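Long-range contacts in ATP synthase subunit s, mitochondrial (Bos taurus, PDB 3E4G), which takes part in regulating mitochondrial ATP synthase, being needed for its proton conduction and blocking a proton leak through an alternative exit pathway: residues A36-H41 with Q64-T69; S28-R33 with F78-G83; S71-I76 with I90-C95. The protein carries 1 engineered substitution. All coordinates share one frame; numbering follows the deposited sequence.

Contact 1 (A36-H41 with Q64-T69); sequences AMVRYH and QAIDAT. With MG (magnesium ion), chain B.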
loop_
_atom_site.group_PDB
_atom_site.type_symbol
_atom_site.label_atom_id
_atom_site.label_comp_id
_atom_site.label_asym_id
_atom_site.label_seq_id
_atom_site.Cartn_x
_atom_site.Cartn_y
_atom_site.Cartn_z
ATOM N N ALA A 36 -2.866 1.405 -10.210
ATOM C CA ALA A 36 -2.061 0.428 -9.542
ATOM C C ALA A 36 -2.353 -0.980 -10.113
ATOM O O ALA A 36 -3.259 -1.169 -10.969
ATOM C CB ALA A 36 -2.267 0.501 -8.028
ATOM N N MET A 37 -1.634 -1.945 -9.638
ATOM C CA MET A 37 -1.776 -3.365 -10.056
ATOM C C MET A 37 -1.827 -4.217 -8.766
ATOM O O MET A 37 -1.296 -3.844 -7.722
ATOM C CB MET A 37 -0.554 -3.799 -10.904
ATOM C CG MET A 37 -0.354 -2.957 -12.152
ATOM S SD MET A 37 1.151 -3.530 -13.005
ATOM C CE MET A 37 1.220 -2.361 -14.340
ATOM N N VAL A 38 -2.474 -5.381 -8.906
ATOM C CA VAL A 38 -2.500 -6.355 -7.799
ATOM C C VAL A 38 -2.179 -7.745 -8.355
ATOM O O VAL A 38 -2.402 -8.027 -9.543
ATOM C CB VAL A 38 -3.856 -6.432 -7.074
ATOM C CG1 VAL A 38 -4.226 -5.017 -6.495
ATOM C CG2 VAL A 38 -4.999 -6.980 -7.884
ATOM N N ARG A 39 -1.712 -8.608 -7.476
ATOM C CA ARG A 39 -1.481 -10.023 -7.829
ATOM C C ARG A 39 -2.092 -10.860 -6.723
ATOM O O ARG A 39 -1.863 -10.606 -5.521
ATOM C CB ARG A 39 0.001 -10.337 -7.955
ATOM C CG ARG A 39 0.228 -11.768 -8.474
ATOM C CD ARG A 39 1.693 -12.136 -8.601
ATOM N NE ARG A 39 2.443 -11.979 -7.362
ATOM C CZ ARG A 39 2.237 -12.708 -6.263
ATOM N NH1 ARG A 39 1.370 -13.754 -6.280
ATOM N NH2 ARG A 39 2.849 -12.398 -5.148
ATOM N N TYR A 40 -2.895 -11.844 -7.131
ATOM C CA TYR A 40 -3.594 -12.715 -6.157
ATOM C C TYR A 40 -2.707 -13.878 -5.733
ATOM O O TYR A 40 -1.862 -14.413 -6.469
ATOM C CB TYR A 40 -4.873 -13.260 -6.796
ATOM C CG TYR A 40 -5.834 -12.167 -7.162
ATOM C CD1 TYR A 40 -6.230 -11.212 -6.220
ATOM C CD2 TYR A 40 -6.381 -12.064 -8.460
ATOM C CE1 TYR A 40 -7.114 -10.199 -6.553
ATOM C CE2 TYR A 40 -7.263 -11.076 -8.778
ATOM C CZ TYR A 40 -7.634 -10.130 -7.824
ATOM O OH TYR A 40 -8.515 -9.132 -8.206
ATOM N N HIS A 41 -2.958 -14.300 -4.469
ATOM C CA HIS A 41 -2.399 -15.579 -3.998
ATOM C C HIS A 41 -2.723 -16.652 -5.027
ATOM O O HIS A 41 -3.830 -16.792 -5.504
ATOM C CB HIS A 41 -3.028 -15.957 -2.661
ATOM C CG HIS A 41 -2.415 -15.251 -1.529
ATOM N ND1 HIS A 41 -1.262 -15.695 -0.933
ATOM C CD2 HIS A 41 -2.782 -14.072 -0.896
ATOM C CE1 HIS A 41 -0.948 -14.836 0.013
ATOM N NE2 HIS A 41 -1.829 -13.820 0.046
ATOM N N GLN A 64 -2.347 -10.797 -2.702
ATOM C CA GLN A 64 -1.070 -11.067 -2.057
ATOM C C GLN A 64 -0.117 -9.897 -2.162
ATOM O O GLN A 64 0.649 -9.601 -1.236
ATOM C CB GLN A 64 -0.397 -12.345 -2.680
ATOM C CG GLN A 64 0.908 -12.675 -1.988
ATOM C CD GLN A 64 1.403 -14.099 -2.370
ATOM O OE1 GLN A 64 1.149 -14.545 -3.487
ATOM N NE2 GLN A 64 2.083 -14.762 -1.448
ATOM N N ALA A 65 -0.068 -9.253 -3.348
ATOM C CA ALA A 65 0.895 -8.195 -3.621
ATOM C C ALA A 65 0.181 -7.052 -4.332
ATOM O O ALA A 65 -0.712 -7.247 -5.145
ATOM C CB ALA A 65 2.048 -8.729 -4.483
ATOM N N ILE A 66 0.661 -5.840 -4.021
ATOM C CA ILE A 66 0.189 -4.596 -4.617
ATOM C C ILE A 66 1.376 -3.867 -5.174
ATOM O O ILE A 66 2.405 -3.743 -4.503
ATOM C CB ILE A 66 -0.531 -3.720 -3.570
ATOM C CG1 ILE A 66 -1.781 -4.464 -3.057
ATOM C CG2 ILE A 66 -0.859 -2.332 -4.140
ATOM C CD1 ILE A 66 -2.400 -3.826 -1.802
ATOM N N ASP A 67 1.251 -3.355 -6.416
ATOM C CA ASP A 67 2.296 -2.556 -7.033
ATOM C C ASP A 67 1.641 -1.289 -7.550
ATOM O O ASP A 67 0.974 -1.324 -8.608
ATOM C CB ASP A 67 3.003 -3.315 -8.164
ATOM C CG ASP A 67 4.063 -2.518 -8.829
ATOM O OD1 ASP A 67 4.198 -1.306 -8.528
ATOM O OD2 ASP A 67 4.793 -3.154 -9.646
ATOM N N ALA A 68 1.717 -0.221 -6.769
ATOM C CA ALA A 68 1.133 1.071 -7.124
ATOM C C ALA A 68 2.245 1.953 -7.622
ATOM O O ALA A 68 2.969 2.574 -6.821
ATOM C CB ALA A 68 0.421 1.666 -5.900
ATOM N N THR A 69 2.421 1.986 -8.943
ATOM C CA THR A 69 3.427 2.834 -9.593
ATOM C C THR A 69 2.701 3.851 -10.429
ATOM O O THR A 69 1.833 3.507 -11.226
ATOM C CB THR A 69 4.386 1.951 -10.444
ATOM O OG1 THR A 69 5.105 1.075 -9.546
ATOM C CG2 THR A 69 5.415 2.817 -11.198
HETATM MG MG MG B . 0.674 2.012 -12.568
HETATM O O HOH W 1 0.124 4.129 -13.813
HETATM O O HOH W 2 2.665 1.677 -13.816
HETATM O O HOH W 3 -0.665 0.861 -14.206
#

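Contact 2 (S28-R33 with F78-G83); sequences SEWLLR and FDHMEG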
loop_
_atom_site.group_PDB
_atom_site.type_symbol
_atom_site.label_atom_id
_atom_site.label_comp_id
_atom_site.label_asym_id
_atom_site.label_seq_id
_atom_site.Cartn_x
_atom_site.Cartn_y
_atom_site.Cartn_z
ATOM N N SER A 28 -9.316 -4.409 -5.323
ATOM C CA SER A 28 -8.710 -4.584 -6.628
ATOM C C SER A 28 -9.224 -3.521 -7.605
ATOM O O SER A 28 -8.474 -2.972 -8.400
ATOM C CB SER A 28 -9.049 -5.966 -7.221
ATOM O OG SER A 28 -8.493 -7.035 -6.439
ATOM N N GLU A 29 -10.525 -3.290 -7.545
ATOM C CA GLU A 29 -11.164 -2.263 -8.425
ATOM C C GLU A 29 -10.580 -0.885 -8.103
ATOM O O GLU A 29 -10.245 -0.093 -9.008
ATOM C CB GLU A 29 -12.656 -2.287 -8.239
ATOM C CG GLU A 29 -13.298 -3.540 -8.874
ATOM C CD GLU A 29 -14.691 -3.819 -8.515
ATOM O OE1 GLU A 29 -15.290 -3.129 -7.700
ATOM O OE2 GLU A 29 -15.227 -4.809 -9.141
ATOM N N TRP A 30 -10.513 -0.526 -6.831
ATOM C CA TRP A 30 -9.912 0.743 -6.394
ATOM C C TRP A 30 -8.483 0.879 -6.920
ATOM O O TRP A 30 -8.104 1.888 -7.533
ATOM C CB TRP A 30 -9.940 0.837 -4.858
ATOM C CG TRP A 30 -9.046 1.879 -4.300
ATOM C CD1 TRP A 30 -9.034 3.227 -4.530
ATOM C CD2 TRP A 30 -7.949 1.641 -3.395
ATOM N NE1 TRP A 30 -8.039 3.838 -3.821
ATOM C CE2 TRP A 30 -7.346 2.875 -3.103
ATOM C CE3 TRP A 30 -7.441 0.468 -2.785
ATOM C CZ2 TRP A 30 -6.226 3.002 -2.270
ATOM C CZ3 TRP A 30 -6.358 0.585 -1.950
ATOM C CH2 TRP A 30 -5.742 1.811 -1.711
ATOM N N LEU A 31 -7.671 -0.149 -6.680
ATOM C CA LEU A 31 -6.254 -0.046 -7.082
ATOM C C LEU A 31 -6.135 0.092 -8.582
ATOM O O LEU A 31 -5.425 0.980 -9.082
ATOM C CB LEU A 31 -5.487 -1.247 -6.524
ATOM C CG LEU A 31 -5.226 -1.057 -5.013
ATOM C CD1 LEU A 31 -4.995 -2.386 -4.287
ATOM C CD2 LEU A 31 -4.063 -0.117 -4.752
ATOM N N LEU A 32 -6.813 -0.770 -9.345
ATOM C CA LEU A 32 -6.596 -0.692 -10.791
ATOM C C LEU A 32 -7.210 0.605 -11.372
ATOM O O LEU A 32 -6.608 1.199 -12.270
ATOM C CB LEU A 32 -7.071 -1.921 -11.553
ATOM C CG LEU A 32 -6.025 -3.051 -11.631
ATOM C CD1 LEU A 32 -5.638 -3.652 -10.252
ATOM C CD2 LEU A 32 -6.602 -4.169 -12.535
ATOM N N ARG A 33 -8.351 1.078 -10.866
ATOM C CA ARG A 33 -8.904 2.328 -11.430
ATOM C C ARG A 33 -7.972 3.495 -11.140
ATOM O O ARG A 33 -7.970 4.495 -11.876
ATOM C CB ARG A 33 -10.364 2.598 -10.967
ATOM C CG ARG A 33 -10.502 3.076 -9.545
ATOM C CD ARG A 33 -11.896 2.774 -9.032
ATOM N NE ARG A 33 -12.110 3.394 -7.727
ATOM C CZ ARG A 33 -12.894 2.913 -6.771
ATOM N NH1 ARG A 33 -13.603 1.795 -6.987
ATOM N NH2 ARG A 33 -12.958 3.537 -5.600
ATOM N N PHE A 78 -7.137 4.262 1.121
ATOM C CA PHE A 78 -6.583 3.128 1.854
ATOM C C PHE A 78 -7.560 2.488 2.801
ATOM O O PHE A 78 -7.271 1.375 3.281
ATOM C CB PHE A 78 -5.282 3.536 2.556
ATOM C CG PHE A 78 -4.134 3.811 1.602
ATOM C CD1 PHE A 78 -3.453 2.783 0.954
ATOM C CD2 PHE A 78 -3.756 5.086 1.294
ATOM C CE1 PHE A 78 -2.424 3.042 0.063
ATOM C CE2 PHE A 78 -2.768 5.357 0.385
ATOM C CZ PHE A 78 -2.064 4.345 -0.211
ATOM N N ASP A 79 -8.719 3.087 3.052
ATOM C CA ASP A 79 -9.758 2.389 3.782
ATOM C C ASP A 79 -10.233 1.128 3.044
ATOM O O ASP A 79 -10.813 0.217 3.679
ATOM C CB ASP A 79 -10.895 3.303 4.152
ATOM C CG ASP A 79 -10.515 4.330 5.260
ATOM O OD1 ASP A 79 -9.451 4.217 5.890
ATOM O OD2 ASP A 79 -11.317 5.233 5.448
ATOM N N HIS A 80 -9.988 1.040 1.742
ATOM C CA HIS A 80 -10.271 -0.231 1.037
ATOM C C HIS A 80 -9.412 -1.407 1.574
ATOM O O HIS A 80 -9.683 -2.555 1.267
ATOM C CB HIS A 80 -9.967 -0.127 -0.472
ATOM C CG HIS A 80 -10.962 0.692 -1.253
ATOM N ND1 HIS A 80 -10.776 2.037 -1.513
ATOM C CD2 HIS A 80 -12.121 0.364 -1.860
ATOM C CE1 HIS A 80 -11.803 2.442 -2.261
ATOM N NE2 HIS A 80 -12.635 1.464 -2.472
ATOM N N MET A 81 -8.358 -1.082 2.268
ATOM C CA MET A 81 -7.362 -2.091 2.797
ATOM C C MET A 81 -7.989 -2.799 4.044
ATOM O O MET A 81 -7.429 -3.801 4.477
ATOM C CB MET A 81 -6.026 -1.434 3.190
ATOM C CG MET A 81 -5.298 -0.772 1.985
ATOM S SD MET A 81 -4.796 -1.878 0.610
ATOM C CE MET A 81 -3.661 -2.918 1.441
ATOM N N GLU A 82 -9.027 -2.213 4.653
ATOM C CA GLU A 82 -9.454 -2.642 5.991
ATOM C C GLU A 82 -9.811 -4.076 6.080
ATOM O O GLU A 82 -9.589 -4.703 7.137
ATOM C CB GLU A 82 -10.639 -1.752 6.414
ATOM C CG GLU A 82 -10.899 -1.808 7.887
ATOM C CD GLU A 82 -11.642 -2.949 8.279
ATOM O OE1 GLU A 82 -12.511 -3.406 7.476
ATOM O OE2 GLU A 82 -11.487 -3.442 9.454
ATOM N N GLY A 83 -10.436 -4.620 5.066
ATOM C CA GLY A 83 -10.972 -6.016 5.086
ATOM C C GLY A 83 -10.039 -7.078 4.527
ATOM O O GLY A 83 -10.424 -8.262 4.422
HETATM O O HOH W 4 -15.010 1.618 -3.923
#

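Contact 3 (S71-I76 with I90-C95); sequences SCIMSI and IRLCKC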
loop_
_atom_site.group_PDB
_atom_site.type_symbol
_atom_site.label_atom_id
_atom_site.label_comp_id
_atom_site.label_asym_id
_atom_site.label_seq_id
_atom_site.Cartn_x
_atom_site.Cartn_y
_atom_site.Cartn_z
ATOM N N SER A 71 0.498 6.043 -9.581
ATOM C CA SER A 71 -0.886 5.826 -9.173
ATOM C C SER A 71 -1.409 7.055 -8.439
ATOM O O SER A 71 -0.649 7.773 -7.770
ATOM C CB SER A 71 -0.935 4.604 -8.281
ATOM O OG SER A 71 -2.192 4.396 -7.673
ATOM N N CYS A 72 -2.731 7.243 -8.483
ATOM C CA CYS A 72 -3.388 8.374 -7.763
ATOM C C CYS A 72 -3.981 7.976 -6.461
ATOM O O CYS A 72 -4.766 8.773 -5.883
ATOM C CB CYS A 72 -4.446 9.054 -8.706
ATOM S SG CYS A 72 -5.861 8.005 -9.061
ATOM N N ILE A 73 -3.607 6.835 -5.885
ATOM C CA ILE A 73 -4.122 6.467 -4.570
ATOM C C ILE A 73 -3.681 7.498 -3.536
ATOM O O ILE A 73 -2.592 8.068 -3.549
ATOM C CB ILE A 73 -3.706 5.049 -4.171
ATOM C CG1 ILE A 73 -2.170 4.880 -4.120
ATOM C CG2 ILE A 73 -4.388 4.025 -5.063
ATOM C CD1 ILE A 73 -1.784 3.414 -3.719
ATOM N N MET A 74 -4.595 7.689 -2.553
ATOM C CA MET A 74 -4.303 8.636 -1.431
ATOM C C MET A 74 -5.225 8.395 -0.309
ATOM O O MET A 74 -6.381 8.060 -0.521
ATOM C CB MET A 74 -4.202 9.972 -1.838
ATOM C CG MET A 74 -5.370 10.370 -2.259
ATOM S SD MET A 74 -5.269 12.158 -2.826
ATOM C CE MET A 74 -4.283 12.932 -1.600
ATOM N N SER A 75 -4.791 8.732 0.879
ATOM C CA SER A 75 -5.559 8.917 2.074
ATOM C C SER A 75 -6.674 7.939 2.267
ATOM O O SER A 75 -6.443 6.728 2.567
ATOM C CB SER A 75 -5.966 10.433 2.214
ATOM O OG SER A 75 -6.932 10.777 1.211
ATOM N N ILE A 76 -7.894 8.420 2.243
ATOM C CA ILE A 76 -9.007 7.567 2.611
ATOM C C ILE A 76 -9.213 6.464 1.544
ATOM O O ILE A 76 -9.945 5.502 1.830
ATOM C CB ILE A 76 -10.254 8.302 3.099
ATOM C CG1 ILE A 76 -10.679 9.104 1.920
ATOM C CG2 ILE A 76 -10.003 9.002 4.436
ATOM C CD1 ILE A 76 -10.338 8.893 0.434
ATOM N N ILE A 90 3.694 -4.749 -0.541
ATOM C CA ILE A 90 3.198 -3.494 -1.094
ATOM C C ILE A 90 4.365 -2.696 -1.617
ATOM O O ILE A 90 5.350 -2.460 -0.918
ATOM C CB ILE A 90 2.442 -2.647 -0.036
ATOM C CG1 ILE A 90 1.220 -3.400 0.489
ATOM C CG2 ILE A 90 2.039 -1.277 -0.641
ATOM C CD1 ILE A 90 0.502 -2.665 1.626
ATOM N N ARG A 91 4.248 -2.236 -2.864
ATOM C CA ARG A 91 5.197 -1.295 -3.466
ATOM C C ARG A 91 4.416 -0.021 -3.799
ATOM O O ARG A 91 3.368 -0.088 -4.465
ATOM C CB ARG A 91 5.801 -1.901 -4.735
ATOM C CG ARG A 91 6.788 -1.051 -5.386
ATOM C CD ARG A 91 7.481 -1.963 -6.465
ATOM N NE ARG A 91 8.614 -1.342 -6.964
ATOM C CZ ARG A 91 8.481 -0.571 -8.132
ATOM N NH1 ARG A 91 7.303 -0.478 -8.684
ATOM N NH2 ARG A 91 9.558 -0.098 -8.704
ATOM N N LEU A 92 4.943 1.090 -3.341
ATOM C CA LEU A 92 4.414 2.451 -3.632
ATOM C C LEU A 92 5.568 3.168 -4.363
ATOM O O LEU A 92 6.616 3.421 -3.738
ATOM C CB LEU A 92 4.058 3.192 -2.329
ATOM C CG LEU A 92 3.071 2.472 -1.430
ATOM C CD1 LEU A 92 2.878 3.229 -0.108
ATOM C CD2 LEU A 92 1.755 2.163 -2.100
ATOM N N CYS A 93 5.396 3.454 -5.634
ATOM C CA CYS A 93 6.463 4.045 -6.450
ATOM C C CYS A 93 5.866 5.175 -7.257
ATOM O O CYS A 93 4.899 4.983 -7.999
ATOM C CB CYS A 93 7.056 2.949 -7.369
ATOM S SG CYS A 93 8.327 3.555 -8.472
ATOM N N LYS A 94 6.437 6.379 -7.119
ATOM C CA LYS A 94 5.956 7.531 -7.907
ATOM C C LYS A 94 4.435 7.682 -7.678
ATOM O O LYS A 94 3.640 7.895 -8.595
ATOM C CB LYS A 94 6.278 7.371 -9.395
ATOM C CG LYS A 94 7.754 7.405 -9.671
ATOM C CD LYS A 94 8.152 7.197 -11.165
ATOM C CE LYS A 94 8.034 5.772 -11.601
ATOM N NZ LYS A 94 8.822 5.514 -12.914
ATOM N N CYS A 95 4.054 7.593 -6.380
ATOM C CA CYS A 95 2.666 7.865 -5.928
ATOM C C CYS A 95 2.692 9.275 -5.381
ATOM O O CYS A 95 3.043 9.528 -4.228
ATOM C CB CYS A 95 2.177 6.866 -4.919
ATOM S SG CYS A 95 1.952 5.211 -5.581
HETATM O O HOH W 5 1.150 9.660 -8.831
#

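Contact 1 (A36-H41 with Q64-T69)
Strand 37-40 runs antiparallel to strand 63-69 and forms one margin of the leucine-rich repeat sheet, joining the N-terminal domain and first repeat to the second. On the buried face Val38 and Ile66, a non-hydrogen-bonded pair, pack mainly on Leu31 of helix 23-33; tighter is Ala36 CB against Ala68 CB, at 3.6 Å. The looser side bears the partly exposed Met37, Arg39 and Asp67, with Ala65 buried among them. The Arg39 chain, bent at chi3 (56°), brings NH1 to Gln64 OE1 at 2.9 Å, near the guanidinium plane; NH2 adds a weak bond. Gln64 CB makes a CH-pi contact over the middle of the His41 ring, 3.5 Å from its centroid, the amide stacked further along at 27°; His41 NE2 bonds to Tyr86 O and Gln64 NE2 to Glu88 OE1. An alanine at Gln64 would keep CB over the ring but lose CG and the amide, and would probably leave Arg39 and Glu88 without this partner. At the C-terminal end of strand 63-69, past the last paired residue, Thr69 O binds magnesium with Gly35 O and three waters. Opposite lies a classic beta bulge: Arg39 O accepts from Gln64 N (2.9 Å) and Ala65 N (3.1 Å).

Contact 2 (S28-R33 with F78-G83)
Aromatic stacking dominates the junction between helix 23-33 and the 3-10 turn that includes Phe78 and His80. Trp30, with CG anti to its backbone N (chi1 164°), projects its indole from the helix onto the turn. The His80 imidazole lies nearly flat against it, planes 10° apart, as an offset stack on the five-membered ring with centroids separated by 4.1 Å. The offset brings His80 ND1 to 3.3 Å from Trp30 CG and places Trp30 CB over the middle of the imidazole, a CH-pi contact of 3.5 Å from CB to the His80 ring centroid. Phe78 meets the same indole differently: the far edge of the six-membered ring points at the phenyl face in a T-shaped pair, planes at 80°, with Trp30 CH2 3.6 Å from Phe78 CD1.

Sulfur and aliphatic groups add to the packing. Met81 SD sits at the indole edge, 3.9 Å from Trp30 CZ3, as a Met-aromatic contact; Leu31 CD2 lies over the margin of the face opposite His80, and Ile73 also touches Trp30.

Polar contacts gather where the His80 and Arg33 tips meet. Water 4 lies at the imidazole edge, 2.8 Å from His80 NE2, and accepts a longer bond of 3.3 Å from Arg33 NH2, so it links the two tips. The other imidazole nitrogen, ND1, bonds to Gly77 O, which fixes the ring's rotation under the indole; Arg33 NE is bonded to Phe10 O, and one guanidinium face rests over Trp30 CA.

Phe78 and Met81 also reach helix 100-107, so the cluster continues into the repeat interior. The arrangement is consistent with a capped leucine-rich repeat solenoid, the N-terminal domain probably closing the end of the hydrophobic core.

Contact 3 (S71-I76 with I90-C95)
Ile73 overlaps Leu92 through its terminal methyl, CD1 lying 4.1 Å from Leu92 CD2 where the two side chains cross at about a right angle. The Ile73 chain gets there with CG1 in the crowded position between the backbone N and the carbonyl carbon (chi1 60°) and then extended to CD1. Its CG1 also approaches Cys95 SG, at 4.4 Å, a looser apolar touch. Leu92 is turned inward from strand 89-93, and it also touches Met119 of strand 118-122 and Ile98.

The second point of packing is between Ser71 and Cys95, whose CA atoms are 5.2 Å apart. Ser71 CB stands 4.0 Å from Cys95 SG, so it is the serine methylene, and not its hydroxyl, that faces the sulfur. With OG anti to the backbone N (chi1 172°), the hydroxyl bonds to Cys34 O and also receives a weak bond from Ile73 N, at 3.3 Å. The hydroxyl thereby ties the start of the loop to the N-terminal domain close to the magnesium site, the ion being about 5 Å from the Ser71 side chain.

No direct hydrogen bond spans the two segments. Water 5 sits between their carbonyls instead, 2.8 Å from Ser71 O and 3.1 Å from Lys94 O, although it has more acceptors nearby than protons to offer. Lys94, in a left-handed backbone conformation (phi 54°), turns the chain out of the strand and sets Cys95 facing Ser71.

Ile90, Leu92 and Cys95 follow the LxLxxC spacing, with Ser71 in the place of the cysteine one repeat earlier. Stacking of such corresponding positions from one turn to the next is characteristic of the leucine-rich repeat solenoid.

How the contacts relate
Contacts 2 and 3 are buried, whereas contact 1 is partly so, one face being inside and the other partly exposed. Contact 1 relies on backbone hydrogen bonds between strands and a polar cluster at one end; contact 2 relies on stacked rings, and contact 3 on sparse aliphatic and sulfur packing. Contacts 1 and 3 share the sheet, since Ala68 bonds through N to Arg91 O and through O to Cys93 N. Contacts 1 and 2 meet where Tyr40 OH reaches Ser28 OG. Ile73 joins contacts 2 and 3, its CG2 lying against Trp30 and its CD1 against Phe78, so that a single core runs from helix 23-33 to strand 89-93.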